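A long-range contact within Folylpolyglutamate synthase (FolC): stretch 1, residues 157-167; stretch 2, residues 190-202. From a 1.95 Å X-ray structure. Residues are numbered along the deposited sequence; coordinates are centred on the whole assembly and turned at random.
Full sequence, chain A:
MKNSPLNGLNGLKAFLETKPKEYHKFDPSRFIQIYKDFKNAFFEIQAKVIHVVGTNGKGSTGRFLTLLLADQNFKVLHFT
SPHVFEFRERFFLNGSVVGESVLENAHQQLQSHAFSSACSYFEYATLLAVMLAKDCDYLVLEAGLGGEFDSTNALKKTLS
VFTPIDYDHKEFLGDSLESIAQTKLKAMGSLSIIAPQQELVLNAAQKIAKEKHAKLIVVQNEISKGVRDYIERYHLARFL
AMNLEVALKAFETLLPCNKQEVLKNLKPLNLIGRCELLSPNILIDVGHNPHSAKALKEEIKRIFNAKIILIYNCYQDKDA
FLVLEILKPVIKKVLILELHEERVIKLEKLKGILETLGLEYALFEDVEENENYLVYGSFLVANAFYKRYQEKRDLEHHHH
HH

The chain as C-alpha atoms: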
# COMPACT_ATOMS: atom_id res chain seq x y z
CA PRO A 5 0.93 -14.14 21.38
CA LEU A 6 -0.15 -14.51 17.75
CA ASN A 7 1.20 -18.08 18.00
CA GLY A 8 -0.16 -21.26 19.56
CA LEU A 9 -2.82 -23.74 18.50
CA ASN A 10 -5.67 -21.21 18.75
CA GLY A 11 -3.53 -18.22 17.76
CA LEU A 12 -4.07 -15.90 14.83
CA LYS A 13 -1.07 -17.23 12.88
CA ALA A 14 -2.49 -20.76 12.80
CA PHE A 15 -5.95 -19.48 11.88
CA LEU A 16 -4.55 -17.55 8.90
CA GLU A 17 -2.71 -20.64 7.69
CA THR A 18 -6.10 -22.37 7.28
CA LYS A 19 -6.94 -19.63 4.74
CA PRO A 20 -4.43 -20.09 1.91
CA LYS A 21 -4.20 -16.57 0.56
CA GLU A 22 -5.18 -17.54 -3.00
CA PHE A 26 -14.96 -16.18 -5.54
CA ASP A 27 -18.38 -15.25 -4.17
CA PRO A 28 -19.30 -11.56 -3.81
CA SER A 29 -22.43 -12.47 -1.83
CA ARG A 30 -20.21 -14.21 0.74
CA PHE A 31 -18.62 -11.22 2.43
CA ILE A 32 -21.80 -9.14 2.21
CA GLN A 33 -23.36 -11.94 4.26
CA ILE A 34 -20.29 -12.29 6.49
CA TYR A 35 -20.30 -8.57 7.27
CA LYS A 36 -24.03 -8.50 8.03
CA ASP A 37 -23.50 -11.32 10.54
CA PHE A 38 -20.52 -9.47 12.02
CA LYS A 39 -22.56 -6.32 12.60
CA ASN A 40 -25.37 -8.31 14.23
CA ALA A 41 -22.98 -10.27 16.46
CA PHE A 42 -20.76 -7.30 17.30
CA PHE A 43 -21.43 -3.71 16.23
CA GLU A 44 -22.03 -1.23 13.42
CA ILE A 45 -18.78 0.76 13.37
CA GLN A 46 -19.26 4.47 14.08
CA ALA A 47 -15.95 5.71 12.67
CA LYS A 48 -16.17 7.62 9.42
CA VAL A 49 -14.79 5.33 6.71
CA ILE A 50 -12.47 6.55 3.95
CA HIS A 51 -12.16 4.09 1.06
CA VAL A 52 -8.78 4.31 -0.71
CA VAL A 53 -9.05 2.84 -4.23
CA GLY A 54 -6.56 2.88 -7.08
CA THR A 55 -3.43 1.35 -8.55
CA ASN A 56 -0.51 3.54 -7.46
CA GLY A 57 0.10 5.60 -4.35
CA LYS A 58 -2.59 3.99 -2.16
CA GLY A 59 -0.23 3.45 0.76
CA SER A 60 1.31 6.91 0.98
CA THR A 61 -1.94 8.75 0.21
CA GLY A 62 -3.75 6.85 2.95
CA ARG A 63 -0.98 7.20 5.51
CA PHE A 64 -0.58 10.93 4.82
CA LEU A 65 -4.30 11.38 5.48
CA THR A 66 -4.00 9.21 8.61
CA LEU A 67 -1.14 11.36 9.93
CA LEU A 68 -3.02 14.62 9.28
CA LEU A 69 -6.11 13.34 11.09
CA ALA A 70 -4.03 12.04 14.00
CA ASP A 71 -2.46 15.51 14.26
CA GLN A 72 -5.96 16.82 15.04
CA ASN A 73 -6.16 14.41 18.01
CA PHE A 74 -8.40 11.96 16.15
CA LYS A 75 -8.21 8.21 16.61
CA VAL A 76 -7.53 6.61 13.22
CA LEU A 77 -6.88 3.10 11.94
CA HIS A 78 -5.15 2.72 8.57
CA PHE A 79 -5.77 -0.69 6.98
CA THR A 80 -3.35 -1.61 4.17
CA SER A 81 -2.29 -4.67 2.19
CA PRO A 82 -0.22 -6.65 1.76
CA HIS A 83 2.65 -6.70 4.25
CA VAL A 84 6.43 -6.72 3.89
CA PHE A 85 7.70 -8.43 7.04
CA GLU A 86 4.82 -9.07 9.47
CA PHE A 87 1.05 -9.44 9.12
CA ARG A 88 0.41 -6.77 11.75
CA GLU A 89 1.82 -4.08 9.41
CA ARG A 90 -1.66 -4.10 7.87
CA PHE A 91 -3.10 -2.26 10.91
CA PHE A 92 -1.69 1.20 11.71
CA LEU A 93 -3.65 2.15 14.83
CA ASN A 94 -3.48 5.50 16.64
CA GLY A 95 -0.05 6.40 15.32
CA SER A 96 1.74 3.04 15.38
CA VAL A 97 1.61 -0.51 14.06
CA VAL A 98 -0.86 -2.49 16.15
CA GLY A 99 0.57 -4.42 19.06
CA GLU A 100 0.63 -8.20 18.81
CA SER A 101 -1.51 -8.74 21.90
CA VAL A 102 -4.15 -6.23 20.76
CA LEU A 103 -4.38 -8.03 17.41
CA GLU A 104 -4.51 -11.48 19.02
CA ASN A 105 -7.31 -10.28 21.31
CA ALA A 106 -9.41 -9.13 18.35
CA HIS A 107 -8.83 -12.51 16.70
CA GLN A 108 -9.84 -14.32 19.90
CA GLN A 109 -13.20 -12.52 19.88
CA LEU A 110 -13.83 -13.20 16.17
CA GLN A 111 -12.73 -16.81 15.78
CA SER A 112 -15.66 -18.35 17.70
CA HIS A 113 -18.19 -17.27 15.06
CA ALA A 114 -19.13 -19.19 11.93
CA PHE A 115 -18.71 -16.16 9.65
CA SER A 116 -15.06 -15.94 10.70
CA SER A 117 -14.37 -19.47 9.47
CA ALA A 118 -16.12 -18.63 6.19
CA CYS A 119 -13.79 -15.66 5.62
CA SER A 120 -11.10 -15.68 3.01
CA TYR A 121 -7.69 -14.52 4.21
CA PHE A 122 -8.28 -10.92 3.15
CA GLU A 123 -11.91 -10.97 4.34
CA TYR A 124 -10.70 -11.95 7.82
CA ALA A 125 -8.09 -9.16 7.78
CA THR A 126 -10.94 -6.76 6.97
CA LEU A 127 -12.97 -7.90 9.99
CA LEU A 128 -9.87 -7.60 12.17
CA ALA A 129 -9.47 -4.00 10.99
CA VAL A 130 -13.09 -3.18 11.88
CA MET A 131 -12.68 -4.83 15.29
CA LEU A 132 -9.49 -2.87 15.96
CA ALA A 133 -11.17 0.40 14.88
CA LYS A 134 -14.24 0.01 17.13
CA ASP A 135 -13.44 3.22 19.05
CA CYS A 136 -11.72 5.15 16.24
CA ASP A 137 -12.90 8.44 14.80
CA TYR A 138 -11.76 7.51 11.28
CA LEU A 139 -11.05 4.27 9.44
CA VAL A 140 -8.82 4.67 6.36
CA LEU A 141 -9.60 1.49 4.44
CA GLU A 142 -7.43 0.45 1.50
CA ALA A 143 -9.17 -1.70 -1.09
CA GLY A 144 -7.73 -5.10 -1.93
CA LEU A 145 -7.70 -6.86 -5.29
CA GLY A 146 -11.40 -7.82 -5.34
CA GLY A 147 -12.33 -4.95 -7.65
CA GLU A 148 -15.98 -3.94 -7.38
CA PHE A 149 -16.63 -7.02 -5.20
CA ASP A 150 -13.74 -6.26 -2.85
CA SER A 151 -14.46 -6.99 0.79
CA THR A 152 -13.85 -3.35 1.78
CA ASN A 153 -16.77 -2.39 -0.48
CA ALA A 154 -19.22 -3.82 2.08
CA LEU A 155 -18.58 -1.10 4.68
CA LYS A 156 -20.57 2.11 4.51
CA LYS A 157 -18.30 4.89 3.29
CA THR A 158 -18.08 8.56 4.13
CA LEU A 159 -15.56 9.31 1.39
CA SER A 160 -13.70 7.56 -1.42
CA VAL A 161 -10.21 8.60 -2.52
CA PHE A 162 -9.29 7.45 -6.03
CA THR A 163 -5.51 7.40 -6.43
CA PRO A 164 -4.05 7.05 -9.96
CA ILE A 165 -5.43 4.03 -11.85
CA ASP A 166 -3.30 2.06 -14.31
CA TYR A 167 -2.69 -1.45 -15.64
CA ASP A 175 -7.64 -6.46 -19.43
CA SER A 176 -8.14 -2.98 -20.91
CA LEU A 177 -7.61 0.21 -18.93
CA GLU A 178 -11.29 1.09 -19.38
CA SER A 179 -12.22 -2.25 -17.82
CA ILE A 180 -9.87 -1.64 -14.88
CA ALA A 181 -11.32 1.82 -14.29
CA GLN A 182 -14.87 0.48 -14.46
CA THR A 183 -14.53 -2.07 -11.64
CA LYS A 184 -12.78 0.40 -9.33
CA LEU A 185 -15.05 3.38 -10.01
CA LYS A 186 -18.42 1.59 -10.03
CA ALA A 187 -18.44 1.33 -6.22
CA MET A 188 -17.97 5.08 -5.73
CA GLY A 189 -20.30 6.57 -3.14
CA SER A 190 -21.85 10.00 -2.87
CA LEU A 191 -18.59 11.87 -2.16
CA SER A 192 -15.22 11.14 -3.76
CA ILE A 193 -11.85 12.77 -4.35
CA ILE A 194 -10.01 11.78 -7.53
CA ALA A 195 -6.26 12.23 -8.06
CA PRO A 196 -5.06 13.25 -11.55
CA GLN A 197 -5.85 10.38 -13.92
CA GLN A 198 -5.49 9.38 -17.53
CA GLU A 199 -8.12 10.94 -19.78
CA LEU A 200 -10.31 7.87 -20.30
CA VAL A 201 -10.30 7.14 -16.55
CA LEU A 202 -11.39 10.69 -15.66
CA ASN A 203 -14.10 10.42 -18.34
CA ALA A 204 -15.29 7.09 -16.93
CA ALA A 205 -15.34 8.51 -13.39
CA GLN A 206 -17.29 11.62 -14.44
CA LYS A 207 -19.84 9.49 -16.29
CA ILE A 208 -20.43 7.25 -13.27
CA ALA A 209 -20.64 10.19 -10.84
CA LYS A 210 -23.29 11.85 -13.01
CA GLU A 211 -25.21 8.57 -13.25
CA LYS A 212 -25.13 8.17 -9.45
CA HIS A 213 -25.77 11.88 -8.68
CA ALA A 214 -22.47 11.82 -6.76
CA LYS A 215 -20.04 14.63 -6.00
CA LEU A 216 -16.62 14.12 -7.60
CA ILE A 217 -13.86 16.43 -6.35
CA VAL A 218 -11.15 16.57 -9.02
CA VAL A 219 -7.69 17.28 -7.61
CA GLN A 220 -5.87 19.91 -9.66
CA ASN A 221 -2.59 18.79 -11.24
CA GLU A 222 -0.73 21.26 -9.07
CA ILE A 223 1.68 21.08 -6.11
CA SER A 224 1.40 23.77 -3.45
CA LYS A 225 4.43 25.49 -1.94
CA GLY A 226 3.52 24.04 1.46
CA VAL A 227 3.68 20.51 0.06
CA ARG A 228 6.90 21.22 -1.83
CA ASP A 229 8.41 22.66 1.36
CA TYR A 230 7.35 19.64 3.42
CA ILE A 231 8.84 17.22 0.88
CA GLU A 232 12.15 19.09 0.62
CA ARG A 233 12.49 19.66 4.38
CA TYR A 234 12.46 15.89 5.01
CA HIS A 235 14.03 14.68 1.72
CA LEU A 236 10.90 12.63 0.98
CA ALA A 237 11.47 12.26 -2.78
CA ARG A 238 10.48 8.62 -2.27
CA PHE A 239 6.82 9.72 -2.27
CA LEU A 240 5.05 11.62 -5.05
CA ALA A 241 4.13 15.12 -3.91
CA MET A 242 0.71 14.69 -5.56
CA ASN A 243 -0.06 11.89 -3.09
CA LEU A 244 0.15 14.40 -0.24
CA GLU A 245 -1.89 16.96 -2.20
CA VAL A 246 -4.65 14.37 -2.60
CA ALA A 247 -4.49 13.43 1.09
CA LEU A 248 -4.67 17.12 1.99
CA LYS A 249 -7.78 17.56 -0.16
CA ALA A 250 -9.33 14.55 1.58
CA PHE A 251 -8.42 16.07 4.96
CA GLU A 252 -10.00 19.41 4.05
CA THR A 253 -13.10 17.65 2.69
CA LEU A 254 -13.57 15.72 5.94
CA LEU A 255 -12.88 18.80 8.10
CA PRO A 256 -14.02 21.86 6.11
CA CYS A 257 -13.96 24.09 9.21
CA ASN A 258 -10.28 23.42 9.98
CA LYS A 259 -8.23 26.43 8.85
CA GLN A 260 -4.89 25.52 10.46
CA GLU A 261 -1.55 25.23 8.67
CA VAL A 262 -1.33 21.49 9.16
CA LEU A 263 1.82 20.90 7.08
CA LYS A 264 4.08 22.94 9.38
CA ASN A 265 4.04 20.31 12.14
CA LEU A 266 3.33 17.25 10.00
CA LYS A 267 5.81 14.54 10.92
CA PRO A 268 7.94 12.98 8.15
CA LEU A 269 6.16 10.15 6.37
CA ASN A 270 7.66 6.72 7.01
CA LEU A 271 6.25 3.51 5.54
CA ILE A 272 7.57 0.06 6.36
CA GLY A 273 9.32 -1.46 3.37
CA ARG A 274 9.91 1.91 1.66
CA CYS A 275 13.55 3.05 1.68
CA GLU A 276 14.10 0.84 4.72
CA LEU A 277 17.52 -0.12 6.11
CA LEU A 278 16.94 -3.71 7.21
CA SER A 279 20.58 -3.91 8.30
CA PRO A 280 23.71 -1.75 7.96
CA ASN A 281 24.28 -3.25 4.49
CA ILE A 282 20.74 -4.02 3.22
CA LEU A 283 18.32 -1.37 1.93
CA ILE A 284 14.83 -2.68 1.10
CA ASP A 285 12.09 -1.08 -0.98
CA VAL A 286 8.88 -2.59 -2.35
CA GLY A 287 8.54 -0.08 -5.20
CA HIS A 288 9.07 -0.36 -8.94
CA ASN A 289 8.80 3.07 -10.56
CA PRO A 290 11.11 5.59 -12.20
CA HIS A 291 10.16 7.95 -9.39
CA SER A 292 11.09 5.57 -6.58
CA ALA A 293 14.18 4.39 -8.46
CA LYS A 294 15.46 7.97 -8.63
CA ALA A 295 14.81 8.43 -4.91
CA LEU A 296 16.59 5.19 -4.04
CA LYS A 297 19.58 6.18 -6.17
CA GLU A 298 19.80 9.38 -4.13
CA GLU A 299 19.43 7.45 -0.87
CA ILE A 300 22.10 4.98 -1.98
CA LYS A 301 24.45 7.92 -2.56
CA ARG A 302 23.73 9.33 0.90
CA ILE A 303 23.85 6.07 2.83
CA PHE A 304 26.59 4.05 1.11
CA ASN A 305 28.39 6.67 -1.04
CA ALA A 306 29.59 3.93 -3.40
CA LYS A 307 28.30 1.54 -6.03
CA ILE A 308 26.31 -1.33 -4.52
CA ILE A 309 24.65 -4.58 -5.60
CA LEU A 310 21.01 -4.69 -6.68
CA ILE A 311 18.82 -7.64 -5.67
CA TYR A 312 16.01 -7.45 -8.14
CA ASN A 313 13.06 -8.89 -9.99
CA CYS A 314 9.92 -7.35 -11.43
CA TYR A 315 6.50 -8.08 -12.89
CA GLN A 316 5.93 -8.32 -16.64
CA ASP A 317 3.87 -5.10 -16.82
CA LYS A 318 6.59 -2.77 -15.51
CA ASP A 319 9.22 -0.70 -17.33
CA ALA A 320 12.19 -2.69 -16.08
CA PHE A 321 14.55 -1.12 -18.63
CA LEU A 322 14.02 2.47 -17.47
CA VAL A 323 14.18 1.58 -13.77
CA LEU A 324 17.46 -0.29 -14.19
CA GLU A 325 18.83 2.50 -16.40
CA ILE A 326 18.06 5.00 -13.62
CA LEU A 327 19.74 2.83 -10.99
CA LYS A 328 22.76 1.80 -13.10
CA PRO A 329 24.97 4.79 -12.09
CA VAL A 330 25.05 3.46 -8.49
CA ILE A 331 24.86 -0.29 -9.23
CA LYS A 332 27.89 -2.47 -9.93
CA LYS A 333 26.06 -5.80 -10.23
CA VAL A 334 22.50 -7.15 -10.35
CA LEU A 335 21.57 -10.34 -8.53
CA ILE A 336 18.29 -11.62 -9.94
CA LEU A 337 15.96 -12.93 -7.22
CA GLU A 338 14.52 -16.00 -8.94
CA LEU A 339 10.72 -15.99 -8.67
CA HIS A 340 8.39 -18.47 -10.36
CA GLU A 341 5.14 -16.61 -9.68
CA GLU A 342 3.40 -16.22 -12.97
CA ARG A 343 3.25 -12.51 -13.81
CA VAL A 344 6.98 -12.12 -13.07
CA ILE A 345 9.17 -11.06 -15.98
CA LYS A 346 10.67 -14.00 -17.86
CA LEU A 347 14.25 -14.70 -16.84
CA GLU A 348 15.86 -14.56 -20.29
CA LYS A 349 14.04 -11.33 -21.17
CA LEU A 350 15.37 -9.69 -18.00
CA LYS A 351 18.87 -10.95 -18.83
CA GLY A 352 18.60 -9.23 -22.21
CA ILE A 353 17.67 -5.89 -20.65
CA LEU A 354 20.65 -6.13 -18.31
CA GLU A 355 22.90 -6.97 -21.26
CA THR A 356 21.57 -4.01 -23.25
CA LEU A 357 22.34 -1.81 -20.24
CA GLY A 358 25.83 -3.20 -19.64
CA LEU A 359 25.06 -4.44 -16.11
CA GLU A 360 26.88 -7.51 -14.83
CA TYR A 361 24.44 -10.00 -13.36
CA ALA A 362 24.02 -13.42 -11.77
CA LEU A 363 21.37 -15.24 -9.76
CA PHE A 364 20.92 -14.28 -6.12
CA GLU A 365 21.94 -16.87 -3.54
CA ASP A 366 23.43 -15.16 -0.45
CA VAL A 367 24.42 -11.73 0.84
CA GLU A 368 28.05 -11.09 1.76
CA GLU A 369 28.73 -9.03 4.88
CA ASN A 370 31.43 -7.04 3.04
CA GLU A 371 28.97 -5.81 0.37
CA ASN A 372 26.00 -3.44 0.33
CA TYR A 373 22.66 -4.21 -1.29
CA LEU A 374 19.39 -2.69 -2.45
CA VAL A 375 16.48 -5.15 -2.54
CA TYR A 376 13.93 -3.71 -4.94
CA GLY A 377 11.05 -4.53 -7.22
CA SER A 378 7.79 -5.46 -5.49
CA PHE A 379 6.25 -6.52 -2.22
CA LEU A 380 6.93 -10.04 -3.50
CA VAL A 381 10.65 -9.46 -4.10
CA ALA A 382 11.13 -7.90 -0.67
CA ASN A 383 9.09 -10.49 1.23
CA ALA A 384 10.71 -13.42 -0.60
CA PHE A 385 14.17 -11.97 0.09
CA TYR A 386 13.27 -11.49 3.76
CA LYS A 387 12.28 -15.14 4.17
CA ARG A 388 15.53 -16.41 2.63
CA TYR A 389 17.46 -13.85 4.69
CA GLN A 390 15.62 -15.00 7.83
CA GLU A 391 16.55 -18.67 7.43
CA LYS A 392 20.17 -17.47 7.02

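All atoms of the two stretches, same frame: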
# COMPACT_ATOMS: atom_id res chain seq x y z
N LYS A 157 -19.42 3.99 3.50
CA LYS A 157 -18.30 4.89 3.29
C LYS A 157 -18.74 6.34 3.43
O LYS A 157 -19.80 6.73 2.93
CB LYS A 157 -17.67 4.66 1.91
CG LYS A 157 -18.65 4.69 0.75
CD LYS A 157 -17.93 4.56 -0.57
CE LYS A 157 -17.29 3.18 -0.70
NZ LYS A 157 -18.15 2.25 -1.47
N THR A 158 -17.92 7.12 4.12
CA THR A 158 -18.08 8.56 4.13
C THR A 158 -17.47 9.19 2.89
O THR A 158 -18.03 10.15 2.33
CB THR A 158 -17.43 9.14 5.39
OG1 THR A 158 -17.92 8.44 6.54
CG2 THR A 158 -17.71 10.62 5.53
N LEU A 159 -16.33 8.67 2.44
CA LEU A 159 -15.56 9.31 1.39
C LEU A 159 -14.74 8.24 0.68
O LEU A 159 -14.24 7.32 1.32
CB LEU A 159 -14.63 10.38 1.97
CG LEU A 159 -13.66 11.09 1.05
CD1 LEU A 159 -14.41 12.05 0.15
CD2 LEU A 159 -12.62 11.82 1.89
N SER A 160 -14.64 8.36 -0.64
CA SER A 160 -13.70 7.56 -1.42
C SER A 160 -12.58 8.45 -1.92
O SER A 160 -12.81 9.61 -2.28
CB SER A 160 -14.39 6.88 -2.60
OG SER A 160 -15.44 6.03 -2.16
N VAL A 161 -11.36 7.93 -1.92
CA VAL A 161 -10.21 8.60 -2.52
C VAL A 161 -9.70 7.71 -3.64
O VAL A 161 -9.25 6.59 -3.39
CB VAL A 161 -9.10 8.88 -1.49
CG1 VAL A 161 -7.90 9.51 -2.18
CG2 VAL A 161 -9.62 9.79 -0.39
N PHE A 162 -9.77 8.20 -4.88
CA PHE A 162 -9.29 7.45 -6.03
C PHE A 162 -7.89 7.93 -6.38
O PHE A 162 -7.73 9.02 -6.95
CB PHE A 162 -10.25 7.57 -7.21
CG PHE A 162 -11.57 6.88 -6.97
CD1 PHE A 162 -11.66 5.50 -7.04
CD2 PHE A 162 -12.71 7.61 -6.68
CE1 PHE A 162 -12.87 4.85 -6.81
CE2 PHE A 162 -13.92 6.97 -6.46
CZ PHE A 162 -14.00 5.58 -6.52
N THR A 163 -6.89 7.14 -6.04
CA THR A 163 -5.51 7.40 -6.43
C THR A 163 -5.35 7.02 -7.91
O THR A 163 -6.28 6.51 -8.53
CB THR A 163 -4.56 6.63 -5.50
OG1 THR A 163 -4.57 5.24 -5.81
CG2 THR A 163 -4.98 6.83 -4.05
N PRO A 164 -4.19 7.31 -8.52
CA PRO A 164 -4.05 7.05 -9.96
C PRO A 164 -4.26 5.58 -10.32
O PRO A 164 -3.74 4.68 -9.66
CB PRO A 164 -2.62 7.51 -10.26
CG PRO A 164 -2.40 8.63 -9.29
CD PRO A 164 -3.07 8.13 -8.01
N ILE A 165 -5.03 5.36 -11.39
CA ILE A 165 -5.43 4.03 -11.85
C ILE A 165 -4.66 3.70 -13.12
O ILE A 165 -4.58 4.52 -14.04
CB ILE A 165 -6.94 3.96 -12.10
CG1 ILE A 165 -7.71 4.17 -10.79
CG2 ILE A 165 -7.33 2.64 -12.74
CD1 ILE A 165 -9.13 4.65 -10.99
N ASP A 166 -4.12 2.49 -13.18
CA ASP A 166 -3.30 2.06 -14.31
C ASP A 166 -3.43 0.55 -14.46
O ASP A 166 -4.22 -0.10 -13.76
CB ASP A 166 -1.84 2.48 -14.11
CG ASP A 166 -1.12 2.75 -15.41
OD1 ASP A 166 -1.59 2.26 -16.46
OD2 ASP A 166 -0.09 3.45 -15.39
N TYR A 167 -2.67 -0.01 -15.39
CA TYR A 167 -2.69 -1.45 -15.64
C TYR A 167 -2.10 -2.23 -14.47
O TYR A 167 -1.11 -1.82 -13.87
CB TYR A 167 -1.93 -1.78 -16.93
CG TYR A 167 -2.64 -1.33 -18.18
CD1 TYR A 167 -3.73 -2.03 -18.68
CD2 TYR A 167 -2.22 -0.19 -18.87
CE1 TYR A 167 -4.38 -1.62 -19.82
CE2 TYR A 167 -2.87 0.23 -20.01
CZ TYR A 167 -3.95 -0.49 -20.49
OH TYR A 167 -4.61 -0.08 -21.63
N SER A 190 -21.31 8.68 -2.57
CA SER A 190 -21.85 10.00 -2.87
C SER A 190 -20.80 11.10 -2.88
O SER A 190 -21.05 12.17 -3.43
CB SER A 190 -22.94 10.35 -1.85
OG SER A 190 -22.40 10.43 -0.54
N LEU A 191 -19.62 10.85 -2.32
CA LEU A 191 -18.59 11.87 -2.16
C LEU A 191 -17.23 11.24 -2.40
O LEU A 191 -16.84 10.32 -1.68
CB LEU A 191 -18.65 12.50 -0.76
CG LEU A 191 -17.66 13.62 -0.44
CD1 LEU A 191 -17.79 14.74 -1.44
CD2 LEU A 191 -17.86 14.12 0.98
N SER A 192 -16.50 11.74 -3.41
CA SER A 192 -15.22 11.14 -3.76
C SER A 192 -14.24 12.21 -4.22
O SER A 192 -14.61 13.18 -4.88
CB SER A 192 -15.38 10.09 -4.86
OG SER A 192 -16.33 9.10 -4.48
N ILE A 193 -12.98 11.99 -3.87
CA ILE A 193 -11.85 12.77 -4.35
C ILE A 193 -11.12 11.92 -5.38
O ILE A 193 -10.93 10.72 -5.17
CB ILE A 193 -10.93 13.16 -3.19
CG1 ILE A 193 -11.64 14.17 -2.29
CG2 ILE A 193 -9.60 13.73 -3.69
CD1 ILE A 193 -11.57 13.81 -0.87
N ILE A 194 -10.72 12.53 -6.50
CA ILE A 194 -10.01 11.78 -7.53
C ILE A 194 -8.69 12.48 -7.83
O ILE A 194 -8.68 13.67 -8.17
CB ILE A 194 -10.85 11.58 -8.80
CG1 ILE A 194 -10.13 10.67 -9.79
CG2 ILE A 194 -11.26 12.89 -9.45
CD1 ILE A 194 -11.07 9.82 -10.64
N ALA A 195 -7.58 11.75 -7.67
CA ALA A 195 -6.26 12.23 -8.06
C ALA A 195 -6.20 12.39 -9.58
O ALA A 195 -7.04 11.86 -10.30
CB ALA A 195 -5.19 11.24 -7.58
N PRO A 196 -5.20 13.13 -10.09
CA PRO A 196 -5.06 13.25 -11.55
C PRO A 196 -4.94 11.88 -12.20
O PRO A 196 -4.18 11.01 -11.74
CB PRO A 196 -3.78 14.08 -11.72
CG PRO A 196 -3.70 14.88 -10.46
CD PRO A 196 -4.22 13.97 -9.38
N GLN A 197 -5.72 11.67 -13.26
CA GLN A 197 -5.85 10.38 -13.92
C GLN A 197 -5.56 10.52 -15.40
O GLN A 197 -5.43 11.62 -15.94
CB GLN A 197 -7.27 9.80 -13.76
CG GLN A 197 -7.80 9.76 -12.34
CD GLN A 197 -7.24 8.59 -11.55
OE1 GLN A 197 -6.81 7.60 -12.14
NE2 GLN A 197 -7.23 8.71 -10.23
N GLN A 198 -5.48 9.38 -16.08
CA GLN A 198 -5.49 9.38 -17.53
C GLN A 198 -6.88 9.79 -18.03
O GLN A 198 -7.89 9.66 -17.33
CB GLN A 198 -5.11 8.00 -18.07
CG GLN A 198 -3.65 7.65 -17.86
CD GLN A 198 -3.32 6.25 -18.33
OE1 GLN A 198 -3.49 5.92 -19.50
NE2 GLN A 198 -2.84 5.42 -17.41
N GLU A 199 -6.92 10.28 -19.28
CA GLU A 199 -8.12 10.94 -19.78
C GLU A 199 -9.33 10.01 -19.78
O GLU A 199 -10.43 10.41 -19.36
CB GLU A 199 -7.85 11.49 -21.19
CG GLU A 199 -9.06 12.15 -21.83
CD GLU A 199 -8.85 12.40 -23.31
OE1 GLU A 199 -7.70 12.26 -23.78
OE2 GLU A 199 -9.84 12.73 -24.00
N LEU A 200 -9.17 8.78 -20.26
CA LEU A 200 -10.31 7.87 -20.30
C LEU A 200 -10.80 7.52 -18.89
O LEU A 200 -12.00 7.31 -18.69
CB LEU A 200 -9.96 6.59 -21.07
CG LEU A 200 -9.03 5.53 -20.49
CD1 LEU A 200 -9.82 4.42 -19.80
CD2 LEU A 200 -8.16 4.94 -21.60
N VAL A 201 -9.89 7.47 -17.91
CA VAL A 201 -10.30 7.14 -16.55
C VAL A 201 -11.09 8.30 -15.94
O VAL A 201 -12.13 8.08 -15.29
CB VAL A 201 -9.07 6.78 -15.70
CG1 VAL A 201 -9.47 6.54 -14.23
CG2 VAL A 201 -8.38 5.54 -16.27
N LEU A 202 -10.63 9.53 -16.13
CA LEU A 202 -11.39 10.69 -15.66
C LEU A 202 -12.77 10.74 -16.32
O LEU A 202 -13.77 11.02 -15.66
CB LEU A 202 -10.62 11.98 -15.93
CG LEU A 202 -11.28 13.28 -15.44
CD1 LEU A 202 -11.68 13.19 -13.96
CD2 LEU A 202 -10.37 14.48 -15.67
O HOH W 1 -21.52 6.99 0.07
O HOH W 2 -18.85 8.58 -0.37
O HOH W 3 -17.44 7.71 -2.55
O HOH W 4 -5.60 6.95 -14.58

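The backbone evidence is that of a parallel β pairing. Strands 159-162 and 191-194 run 18° apart, 4.7 Å at closest approach, and four hydrogen bonds alternate along them: Ser160 N to Leu191 O (3.1 Å), Ile193 N to Ser160 O (2.9 Å), Phe162 N to Ile193 O (2.8 Å) and Ala195 N to Phe162 O (2.8 Å). Their N-H...O angles, 164-176°, are close to linear. Ser160 and Phe162 thus each use both amide N and carbonyl O, while the intervening Val161 adds a CA-H...O contact, its CA 3.5 Å from Ile193 O.

Beyond the strands, the amide of Gln197 replaces backbone pairing. With chi1 and chi2 both m, it donates from NE2 to Thr163 O (2.9 Å, 176°) and accepts at OE1 from Ile165 N (3.0 Å, 147°). One terminal amide therefore serves a carbonyl and an N-H on either side of Pro164, whose own nitrogen has no hydrogen to give.

Waters complete the polar links. Water 4 donates to Ile165 O (2.7 Å) and Gln197 OE1 (2.8 Å) and accepts from Gln198 N (2.9 Å). Water 3 lies 2.6 Å from Ser160 OG and donates to Ser192 OG (2.6 Å) and Leu191 O (2.8 Å); the small, buried serines, paired on one sheet face, keep polar groups beside it.

The two stretches together bury 732 Å², and apolar side chains pack in several places along the contact. On the face carrying Val161 and Ile193, the end of the Ile193 side chain comes nearer to stretch 1, its CD1 3.5 Å from Leu159 CD1. On the serine face, Phe162 CB meets Ile194 CG1 at 4.0 Å, and the ring presents its edge to Ser192 OG, 3.8 Å from Phe162 CE2. Past the strands, compact Ala195 points toward stretch 1, CB 3.8 Å from Pro164 CD, and Ile165 CD1 reaches helical Val201 CG1 at 3.8 Å.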